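PDB 3MYR: nickel-dependent hydrogenase large subunit from Allochromatium vinosum, which forms the large subunit of a heterodimeric [NiFe] hydrogenase, carrying the nickel-iron centre at which molecular hydrogen is oxidised with transfer of electrons to an acceptor. Local coordinates for residues 18-23 with 364-369; 29-34 with 529-534; 330-335 with 373-378. All blocks are in the same frame, centred on the assembly; numbering follows the deposited sequence.

Interaction 1 (18-23 with 364-369)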
loop_
_atom_site.group_PDB
_atom_site.type_symbol
_atom_site.label_atom_id
_atom_site.label_comp_id
_atom_site.label_asym_id
_atom_site.label_seq_id
_atom_site.Cartn_x
_atom_site.Cartn_y
_atom_site.Cartn_z
ATOM N N ARG B 18 -2.274 -14.386 -8.748
ATOM C CA ARG B 18 -2.110 -15.795 -9.110
ATOM C C ARG B 18 -1.025 -15.814 -10.234
ATOM O O ARG B 18 -1.080 -14.962 -11.156
ATOM C CB ARG B 18 -3.459 -16.368 -9.634
ATOM C CG ARG B 18 -3.318 -17.676 -10.502
ATOM C CD ARG B 18 -4.708 -18.100 -10.923
ATOM N NE ARG B 18 -4.782 -19.492 -11.375
ATOM C CZ ARG B 18 -5.281 -20.511 -10.681
ATOM N NH1 ARG B 18 -5.766 -20.309 -9.451
ATOM N NH2 ARG B 18 -5.338 -21.730 -11.246
ATOM N N ILE B 19 -0.028 -16.694 -10.107
ATOM C CA ILE B 19 0.932 -16.971 -11.182
ATOM C C ILE B 19 0.700 -18.375 -11.710
ATOM O O ILE B 19 0.559 -19.325 -10.903
ATOM C CB ILE B 19 2.398 -16.873 -10.665
ATOM C CG1 ILE B 19 2.683 -15.469 -10.087
ATOM C CG2 ILE B 19 3.413 -17.242 -11.793
ATOM C CD1 ILE B 19 2.694 -14.392 -11.130
ATOM N N GLU B 20 0.627 -18.517 -13.054
ATOM C CA GLU B 20 0.667 -19.843 -13.678
ATOM C C GLU B 20 1.923 -19.901 -14.530
ATOM O O GLU B 20 2.329 -18.882 -15.113
ATOM C CB GLU B 20 -0.609 -20.083 -14.495
ATOM C CG GLU B 20 -1.830 -20.164 -13.542
ATOM C CD GLU B 20 -3.127 -20.653 -14.227
ATOM O OE1 GLU B 20 -4.207 -20.725 -13.560
ATOM O OE2 GLU B 20 -3.060 -20.959 -15.428
ATOM N N ALA B 21 2.587 -21.057 -14.542
ATOM C CA ALA B 21 3.834 -21.209 -15.285
ATOM C C ALA B 21 3.782 -22.522 -16.097
ATOM O O ALA B 21 3.500 -23.610 -15.552
ATOM C CB ALA B 21 5.012 -21.232 -14.328
ATOM N N GLN B 22 4.042 -22.409 -17.398
ATOM C CA GLN B 22 4.215 -23.580 -18.236
ATOM C C GLN B 22 5.681 -23.975 -18.123
ATOM O O GLN B 22 6.583 -23.173 -18.465
ATOM C CB GLN B 22 3.827 -23.267 -19.683
ATOM C CG GLN B 22 4.046 -24.475 -20.670
ATOM C CD GLN B 22 3.228 -25.713 -20.270
ATOM O OE1 GLN B 22 3.796 -26.784 -20.014
ATOM N NE2 GLN B 22 1.911 -25.554 -20.132
ATOM N N MET B 23 5.913 -25.163 -17.577
ATOM C CA MET B 23 7.242 -25.647 -17.308
ATOM C C MET B 23 7.752 -26.421 -18.514
ATOM O O MET B 23 6.975 -27.158 -19.144
ATOM C CB MET B 23 7.240 -26.588 -16.091
ATOM C CG MET B 23 6.790 -25.934 -14.759
ATOM S SD MET B 23 7.651 -24.339 -14.460
ATOM C CE MET B 23 9.289 -24.920 -14.001
ATOM N N TYR B 364 -12.043 -23.371 -9.813
ATOM C CA TYR B 364 -11.282 -23.811 -10.966
ATOM C C TYR B 364 -9.850 -24.097 -10.566
ATOM O O TYR B 364 -9.400 -23.620 -9.525
ATOM C CB TYR B 364 -11.317 -22.731 -12.015
ATOM C CG TYR B 364 -10.656 -21.410 -11.600
ATOM C CD1 TYR B 364 -11.445 -20.286 -11.245
ATOM C CD2 TYR B 364 -9.260 -21.264 -11.605
ATOM C CE1 TYR B 364 -10.864 -19.061 -10.971
ATOM C CE2 TYR B 364 -8.666 -20.020 -11.306
ATOM C CZ TYR B 364 -9.472 -18.930 -10.973
ATOM O OH TYR B 364 -8.919 -17.682 -10.662
ATOM N N LYS B 365 -9.149 -24.878 -11.384
ATOM C CA LYS B 365 -7.749 -25.237 -11.139
ATOM C C LYS B 365 -6.803 -24.534 -12.125
ATOM O O LYS B 365 -5.613 -24.439 -11.866
ATOM C CB LYS B 365 -7.540 -26.782 -11.237
ATOM C CG LYS B 365 -8.450 -27.634 -10.341
ATOM C CD LYS B 365 -8.302 -27.241 -8.854
ATOM C CE LYS B 365 -7.380 -28.237 -8.092
ATOM N NZ LYS B 365 -6.893 -27.726 -6.739
ATOM N N GLN B 366 -7.319 -24.080 -13.260
ATOM C CA GLN B 366 -6.483 -23.431 -14.292
ATOM C C GLN B 366 -7.216 -22.240 -14.882
ATOM O O GLN B 366 -8.371 -22.367 -15.250
ATOM C CB GLN B 366 -6.249 -24.357 -15.492
ATOM C CG GLN B 366 -5.419 -25.567 -15.203
ATOM C CD GLN B 366 -3.966 -25.362 -15.640
ATOM O OE1 GLN B 366 -3.675 -25.148 -16.872
ATOM N NE2 GLN B 366 -3.050 -25.464 -14.668
ATOM N N LEU B 367 -6.517 -21.136 -15.099
ATOM C CA LEU B 367 -7.061 -20.094 -15.970
ATOM C C LEU B 367 -7.217 -20.566 -17.420
ATOM O O LEU B 367 -6.589 -21.521 -17.850
ATOM C CB LEU B 367 -6.149 -18.893 -15.968
ATOM C CG LEU B 367 -6.160 -18.188 -14.595
ATOM C CD1 LEU B 367 -4.794 -17.495 -14.350
ATOM C CD2 LEU B 367 -7.273 -17.231 -14.399
ATOM N N ASP B 368 -8.001 -19.848 -18.202
ATOM C CA ASP B 368 -7.927 -20.029 -19.624
ATOM C C ASP B 368 -7.237 -18.754 -20.145
ATOM O O ASP B 368 -7.782 -17.655 -20.111
ATOM C CB ASP B 368 -9.358 -20.210 -20.173
ATOM C CG ASP B 368 -9.423 -20.271 -21.715
ATOM O OD1 ASP B 368 -8.492 -19.889 -22.460
ATOM O OD2 ASP B 368 -10.465 -20.697 -22.176
ATOM N N VAL B 369 -6.082 -18.944 -20.736
ATOM C CA VAL B 369 -5.181 -17.885 -21.032
ATOM C C VAL B 369 -5.311 -17.521 -22.540
ATOM O O VAL B 369 -4.651 -16.607 -23.024
ATOM C CB VAL B 369 -3.819 -18.451 -20.572
ATOM C CG1 VAL B 369 -2.886 -19.104 -21.630
ATOM C CG2 VAL B 369 -3.358 -18.015 -19.266
HETATM O O HOH W 1 -6.851 -22.871 -8.687
#

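Interaction 2 (29-34 with 529-534)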
loop_
_atom_site.group_PDB
_atom_site.type_symbol
_atom_site.label_atom_id
_atom_site.label_comp_id
_atom_site.label_asym_id
_atom_site.label_seq_id
_atom_site.Cartn_x
_atom_site.Cartn_y
_atom_site.Cartn_z
ATOM N N ALA B 29 8.979 -21.983 -18.980
ATOM C CA ALA B 29 8.917 -21.687 -20.436
ATOM C C ALA B 29 7.997 -20.495 -20.740
ATOM O O ALA B 29 8.387 -19.604 -21.490
ATOM C CB ALA B 29 8.492 -22.931 -21.265
ATOM N N GLN B 30 6.807 -20.466 -20.141
ATOM C CA GLN B 30 5.907 -19.293 -20.233
ATOM C C GLN B 30 5.327 -19.030 -18.853
ATOM O O GLN B 30 4.969 -19.979 -18.127
ATOM C CB GLN B 30 4.738 -19.497 -21.211
ATOM C CG GLN B 30 5.053 -19.593 -22.734
ATOM C CD GLN B 30 5.424 -18.234 -23.396
ATOM O OE1 GLN B 30 6.622 -17.928 -23.558
ATOM N NE2 GLN B 30 4.410 -17.442 -23.817
ATOM N N ALA B 31 5.204 -17.757 -18.496
ATOM C CA ALA B 31 4.547 -17.384 -17.251
ATOM C C ALA B 31 3.320 -16.484 -17.533
ATOM O O ALA B 31 3.297 -15.693 -18.501
ATOM C CB ALA B 31 5.547 -16.675 -16.330
ATOM N N TYR B 32 2.321 -16.580 -16.656
ATOM C CA TYR B 32 1.089 -15.782 -16.767
ATOM C C TYR B 32 0.799 -15.166 -15.395
ATOM O O TYR B 32 0.910 -15.860 -14.361
ATOM C CB TYR B 32 -0.110 -16.627 -17.235
ATOM C CG TYR B 32 0.178 -17.304 -18.529
ATOM C CD1 TYR B 32 -0.249 -16.742 -19.752
ATOM C CD2 TYR B 32 0.917 -18.490 -18.558
ATOM C CE1 TYR B 32 0.059 -17.344 -20.954
ATOM C CE2 TYR B 32 1.222 -19.122 -19.783
ATOM C CZ TYR B 32 0.800 -18.521 -20.964
ATOM O OH TYR B 32 1.066 -19.137 -22.184
ATOM N N SER B 33 0.550 -13.843 -15.411
ATOM C CA SER B 33 0.288 -13.030 -14.219
ATOM C C SER B 33 -1.214 -12.655 -14.224
ATOM O O SER B 33 -1.732 -12.090 -15.207
ATOM C CB SER B 33 1.109 -11.739 -14.277
ATOM O OG SER B 33 0.748 -10.942 -13.150
ATOM N N SER B 34 -1.920 -13.014 -13.158
ATOM C CA SER B 34 -3.344 -12.815 -13.072
ATOM C C SER B 34 -3.771 -12.171 -11.755
ATOM O O SER B 34 -3.547 -12.742 -10.698
ATOM C CB SER B 34 -4.028 -14.174 -13.154
ATOM O OG SER B 34 -5.427 -13.971 -12.953
ATOM N N ALA B 529 9.885 -11.454 -16.753
ATOM C CA ALA B 529 10.926 -11.665 -15.730
ATOM C C ALA B 529 11.074 -13.172 -15.378
ATOM O O ALA B 529 12.190 -13.667 -15.252
ATOM C CB ALA B 529 10.601 -10.854 -14.472
ATOM N N LEU B 530 9.964 -13.845 -15.089
ATOM C CA LEU B 530 9.954 -15.264 -14.846
ATOM C C LEU B 530 10.421 -16.055 -16.054
ATOM O O LEU B 530 11.030 -17.133 -15.876
ATOM C CB LEU B 530 8.550 -15.731 -14.461
ATOM C CG LEU B 530 8.136 -15.133 -13.057
ATOM C CD1 LEU B 530 6.752 -15.654 -12.639
ATOM C CD2 LEU B 530 9.190 -15.475 -11.965
ATOM N N GLN B 531 10.119 -15.555 -17.274
ATOM C CA GLN B 531 10.571 -16.231 -18.463
ATOM C C GLN B 531 12.083 -16.026 -18.653
ATOM O O GLN B 531 12.663 -16.694 -19.463
ATOM C CB GLN B 531 9.782 -15.805 -19.710
ATOM C CG GLN B 531 8.355 -16.321 -19.591
ATOM C CD GLN B 531 7.355 -15.705 -20.558
ATOM O OE1 GLN B 531 6.152 -15.939 -20.426
ATOM N NE2 GLN B 531 7.836 -14.937 -21.530
ATOM N N ASP B 532 12.711 -15.114 -17.900
ATOM C CA ASP B 532 14.156 -14.835 -18.077
ATOM C C ASP B 532 15.042 -15.675 -17.085
ATOM O O ASP B 532 15.243 -15.313 -15.902
ATOM C CB ASP B 532 14.406 -13.310 -17.966
ATOM C CG ASP B 532 15.883 -12.955 -17.798
ATOM O OD1 ASP B 532 16.200 -11.912 -17.166
ATOM O OD2 ASP B 532 16.743 -13.687 -18.340
ATOM N N ASN B 533 15.502 -16.826 -17.547
ATOM C CA ASN B 533 16.537 -17.580 -16.816
ATOM C C ASN B 533 16.085 -18.139 -15.449
ATOM O O ASN B 533 16.813 -18.089 -14.454
ATOM C CB ASN B 533 17.809 -16.707 -16.706
ATOM C CG ASN B 533 19.076 -17.519 -16.314
ATOM O OD1 ASN B 533 20.109 -16.951 -15.873
ATOM N ND2 ASN B 533 18.998 -18.833 -16.452
ATOM N N HIS B 534 14.848 -18.627 -15.360
ATOM C CA HIS B 534 14.411 -19.257 -14.100
ATOM C C HIS B 534 14.276 -20.763 -14.176
ATOM O O HIS B 534 13.602 -21.251 -15.037
ATOM C CB HIS B 534 13.070 -18.669 -13.606
ATOM C CG HIS B 534 13.182 -17.248 -13.123
ATOM N ND1 HIS B 534 12.923 -16.879 -11.811
ATOM C CD2 HIS B 534 13.610 -16.127 -13.750
ATOM C CE1 HIS B 534 13.213 -15.592 -11.643
ATOM N NE2 HIS B 534 13.627 -15.111 -12.799
#

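Interaction 3 (330-335 with 373-378)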
loop_
_atom_site.group_PDB
_atom_site.type_symbol
_atom_site.label_atom_id
_atom_site.label_comp_id
_atom_site.label_asym_id
_atom_site.label_seq_id
_atom_site.Cartn_x
_atom_site.Cartn_y
_atom_site.Cartn_z
ATOM N N HIS B 330 -6.183 -9.495 -23.237
ATOM C CA HIS B 330 -6.153 -10.637 -22.290
ATOM C C HIS B 330 -6.602 -10.232 -20.873
ATOM O O HIS B 330 -6.109 -10.781 -19.896
ATOM C CB HIS B 330 -4.758 -11.256 -22.234
ATOM C CG HIS B 330 -4.436 -12.074 -23.447
ATOM N ND1 HIS B 330 -3.646 -11.608 -24.479
ATOM C CD2 HIS B 330 -4.873 -13.304 -23.827
ATOM C CE1 HIS B 330 -3.546 -12.548 -25.413
ATOM N NE2 HIS B 330 -4.271 -13.587 -25.038
ATOM N N SER B 331 -7.597 -9.325 -20.797
ATOM C CA SER B 331 -8.117 -8.778 -19.540
ATOM C C SER B 331 -9.630 -8.929 -19.566
ATOM O O SER B 331 -10.240 -8.968 -20.642
ATOM C CB SER B 331 -7.768 -7.287 -19.409
ATOM O OG SER B 331 -6.355 -7.107 -19.594
ATOM N N TRP B 332 -10.231 -8.980 -18.375
ATOM C CA TRP B 332 -11.660 -9.214 -18.231
ATOM C C TRP B 332 -12.513 -7.954 -18.350
ATOM O O TRP B 332 -13.249 -7.606 -17.412
ATOM C CB TRP B 332 -11.874 -9.938 -16.915
ATOM C CG TRP B 332 -11.331 -11.331 -16.961
ATOM C CD1 TRP B 332 -11.510 -12.242 -17.966
ATOM C CD2 TRP B 332 -10.597 -12.013 -15.928
ATOM N NE1 TRP B 332 -10.920 -13.443 -17.641
ATOM C CE2 TRP B 332 -10.344 -13.338 -16.401
ATOM C CE3 TRP B 332 -10.199 -11.661 -14.627
ATOM C CZ2 TRP B 332 -9.658 -14.320 -15.625
ATOM C CZ3 TRP B 332 -9.483 -12.637 -13.841
ATOM C CH2 TRP B 332 -9.241 -13.950 -14.351
ATOM N N TYR B 333 -12.413 -7.276 -19.500
ATOM C CA TYR B 333 -13.038 -5.995 -19.731
ATOM C C TYR B 333 -13.618 -6.009 -21.159
ATOM O O TYR B 333 -13.175 -6.797 -22.070
ATOM C CB TYR B 333 -12.034 -4.823 -19.620
ATOM C CG TYR B 333 -11.523 -4.620 -18.202
ATOM C CD1 TYR B 333 -10.313 -5.222 -17.783
ATOM C CD2 TYR B 333 -12.280 -3.902 -17.263
ATOM C CE1 TYR B 333 -9.864 -5.095 -16.475
ATOM C CE2 TYR B 333 -11.846 -3.779 -15.942
ATOM C CZ TYR B 333 -10.649 -4.408 -15.546
ATOM O OH TYR B 333 -10.157 -4.269 -14.248
ATOM N N GLU B 334 -14.582 -5.125 -21.348
ATOM C CA GLU B 334 -15.156 -4.895 -22.674
ATOM C C GLU B 334 -14.909 -3.414 -23.081
ATOM O O GLU B 334 -15.118 -2.487 -22.289
ATOM C CB GLU B 334 -16.653 -5.220 -22.575
ATOM C CG GLU B 334 -17.348 -5.559 -23.854
ATOM C CD GLU B 334 -17.028 -6.974 -24.356
ATOM O OE1 GLU B 334 -16.799 -7.106 -25.570
ATOM O OE2 GLU B 334 -17.031 -7.949 -23.562
ATOM N N TYR B 335 -14.398 -3.204 -24.290
ATOM C CA TYR B 335 -14.242 -1.870 -24.853
ATOM C C TYR B 335 -15.279 -1.725 -25.973
ATOM O O TYR B 335 -15.336 -2.542 -26.887
ATOM C CB TYR B 335 -12.846 -1.689 -25.490
ATOM C CG TYR B 335 -11.688 -1.365 -24.576
ATOM C CD1 TYR B 335 -11.872 -1.141 -23.195
ATOM C CD2 TYR B 335 -10.376 -1.297 -25.092
ATOM C CE1 TYR B 335 -10.785 -0.850 -22.363
ATOM C CE2 TYR B 335 -9.291 -0.989 -24.264
ATOM C CZ TYR B 335 -9.522 -0.751 -22.908
ATOM O OH TYR B 335 -8.485 -0.397 -22.119
ATOM N N TYR B 373 -7.421 -13.219 -18.887
ATOM C CA TYR B 373 -6.967 -14.057 -17.781
ATOM C C TYR B 373 -6.569 -13.240 -16.531
ATOM O O TYR B 373 -5.881 -13.759 -15.598
ATOM C CB TYR B 373 -5.853 -15.057 -18.252
ATOM C CG TYR B 373 -4.498 -14.441 -18.704
ATOM C CD1 TYR B 373 -4.166 -14.329 -20.059
ATOM C CD2 TYR B 373 -3.555 -14.003 -17.749
ATOM C CE1 TYR B 373 -2.907 -13.812 -20.460
ATOM C CE2 TYR B 373 -2.316 -13.488 -18.111
ATOM C CZ TYR B 373 -2.016 -13.390 -19.487
ATOM O OH TYR B 373 -0.838 -12.853 -19.849
ATOM N N SER B 374 -7.011 -11.969 -16.489
ATOM C CA SER B 374 -6.652 -11.079 -15.431
ATOM C C SER B 374 -7.616 -9.903 -15.293
ATOM O O SER B 374 -8.186 -9.438 -16.278
ATOM C CB SER B 374 -5.206 -10.512 -15.658
ATOM O OG SER B 374 -4.801 -9.657 -14.519
ATOM N N TRP B 375 -7.727 -9.369 -14.062
ATOM C CA TRP B 375 -8.448 -8.146 -13.821
ATOM C C TRP B 375 -7.555 -6.952 -14.077
ATOM O O TRP B 375 -8.067 -5.844 -14.068
ATOM C CB TRP B 375 -9.090 -8.043 -12.424
ATOM C CG TRP B 375 -10.331 -8.891 -12.277
ATOM C CD1 TRP B 375 -10.485 -9.991 -11.480
ATOM C CD2 TRP B 375 -11.586 -8.660 -12.893
ATOM N NE1 TRP B 375 -11.759 -10.501 -11.597
ATOM C CE2 TRP B 375 -12.447 -9.721 -12.502
ATOM C CE3 TRP B 375 -12.045 -7.720 -13.847
ATOM C CZ2 TRP B 375 -13.788 -9.801 -12.927
ATOM C CZ3 TRP B 375 -13.401 -7.790 -14.248
ATOM C CH2 TRP B 375 -14.236 -8.840 -13.820
ATOM N N LEU B 376 -6.274 -7.169 -14.384
ATOM C CA LEU B 376 -5.402 -6.033 -14.786
ATOM C C LEU B 376 -5.554 -5.718 -16.251
ATOM O O LEU B 376 -5.504 -6.639 -17.080
ATOM C CB LEU B 376 -3.886 -6.264 -14.486
ATOM C CG LEU B 376 -3.504 -6.248 -12.972
ATOM C CD1 LEU B 376 -4.027 -7.552 -12.254
ATOM C CD2 LEU B 376 -1.959 -6.236 -12.950
ATOM N N LYS B 377 -5.760 -4.432 -16.583
ATOM C CA LYS B 377 -5.509 -3.954 -17.958
ATOM C C LYS B 377 -4.005 -4.102 -18.310
ATOM O O LYS B 377 -3.166 -4.272 -17.407
ATOM C CB LYS B 377 -5.948 -2.505 -18.108
ATOM C CG LYS B 377 -7.464 -2.304 -17.951
ATOM C CD LYS B 377 -7.803 -0.836 -18.074
ATOM C CE LYS B 377 -9.314 -0.649 -17.874
ATOM N NZ LYS B 377 -9.691 0.831 -17.829
ATOM N N ALA B 378 -3.682 -4.046 -19.619
ATOM C CA ALA B 378 -2.299 -4.121 -20.094
ATOM C C ALA B 378 -1.773 -2.788 -20.651
ATOM O O ALA B 378 -2.043 -2.469 -21.806
ATOM C CB ALA B 378 -2.155 -5.245 -21.133
HETATM O O HOH W 2 -9.177 1.880 -20.534
#

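Interaction 1 (18-23 with 364-369)
R18 and L367 lie flank to flank, their side chains running opposite ways, the arginine reaching out from its strand and the leucine reaching back beside it. CG of R18 is anti to the backbone N (chi1 160°) and the chain is extended to NE; its CD lies 3.5 Å from L367 CD1, apolar carbon against apolar carbon. Beyond this the guanidinium passes the ring of Y364, whose CE2 lies over the centre of one guanidinium face. The two planes are 63° apart, so the groups are not stacked. The guanidinium takes hold of E20 side-on, R18 NE (2.6 Å) and NH2 both bonding to E20 OE1 on the anti side of the carboxylate. R18 and E20 are two apart on strand 17-24, the middle strand of a three-stranded antiparallel sheet, and therefore point the same way, toward the loop. The syn lone pair of E20 OE1 takes a third bond, from L367 N (2.8 Å, 167° at the hydrogen). A carboxylate suits this buried place, since one oxygen can accept from arginine and backbone together. Water 1 joins R18 NH1 to Y364 O, while D8 and R4 form salt bridges to R18 and E20 respectively.

Interaction 2 (29-34 with 529-534)
The edge of the three-stranded antiparallel sheet near the N-terminus meets helix 525-531 near Q531, strand 27-35 supplying A31 and the other segment L530 and Q531. The strand is irregular at this point: A29 and Q30 both face Q22 of the neighbouring strand, a classic beta bulge. Just past the bulge, the side chain of Q531 stands in for a strand partner. Its CG is set anti to the carbonyl carbon (chi1 -68°); beyond CG the chain is extended, and this reach brings Q531 OE1 to 2.8 Å from A31 N. The bond is nearly straight, 170° at the hydrogen, and the N-H meets a lone pair of OE1 in the plane of the amide. Glutamine suits the place because its length spans the gap from helix to strand and its oxygen can accept from a backbone N-H. On the way, Q531 CG passes 3.8 Å from A29 O. The amides of Q30 and Q531 are stacked, their planes 27° apart, although the two chains run obliquely to one another. Beside this polar link lies a small apolar one: A31 CB sits 3.7 Å from L530 CB, with L530 CD1 a little farther off. The methyl of alanine is short enough to let the helix come this close. R517 lies near both elements, bonding to A31 O and weakly to Q531 OE1. Farther back, L530 packs on I19 of strand 17-24 and on T548 and I549 of helix 543-551, so that it lies between the sheet and that helix.

Interaction 3 (330-335 with 373-378)
W332 reaches across to 373-378 and can be followed outward from its backbone, where W332 N donates to S374 O (3.0 Å). W332 CB lies over the face of the W375 six-membered ring, 3.9 Å from its centroid, a CH-pi contact. CG, set anti to the carbonyl carbon (chi1 -69°), and CD2 come next, both near S374 O. W332 CE3 points at the W375 five-membered ring and lies 3.6 Å from W375 CD1, giving an edge-to-face pair with planes at 68°. Farther out, CZ3 lies near S374 CA, CH2 passes over the backbone of Y373, and W332 CZ2 is 3.4 Å from Y373 C. One face of the indole is thus spread on the peptide between Y373 and S374, a broad surface suited to packing flat there. W375 in turn sets its edge toward the face of Y333, completing an aromatic cluster, and Y333 OH donates to W375 O (2.6 Å) in the carbonyl plane. Tyrosine fits because it can pack its ring and still satisfy a buried carbonyl. Two further bonds join the segments: S331 OG donates to L376 O (2.7 Å), and Y373 N to H330 O (2.9 Å). S374 OG accepts from L376 N, closing an ST turn. K377 runs extended past the Y333 face, where CG rests on the ring. Its NZ bonds to Q349 and T350 and, through water 2, reaches Y335 OH, itself bonded to E326; the K377 side chain lies about 4 Å from the magnesium ion. Around the cluster, W375 NE1 bonds to G84 of the small subunit, W375 and Y333 touch V560 of helix 556-560, and A378 begins strand 378-381, paired with F327 of strand 324-327.

Interactions 1 and 2 hold the same small sheet, the first by its middle strand and the second by its edge strand 27-35; interaction 3 joins two parts of the long excursion between strands 324-327 and 378-381. That excursion also supplies 364-369, so L367 packs on both S34 and W332. Interactions 1 and 3 are buried and interaction 2 is partly exposed. Their chemistry differs with the partners: charged groups of a strand paired beneath a loop in interaction 1, one glutamine bond and a small apolar contact in interaction 2, and aromatic rings with several backbone carbonyls satisfied in interaction 3, which alone approaches the magnesium site. S34 OG and Y373 O connect interactions 2 and 3.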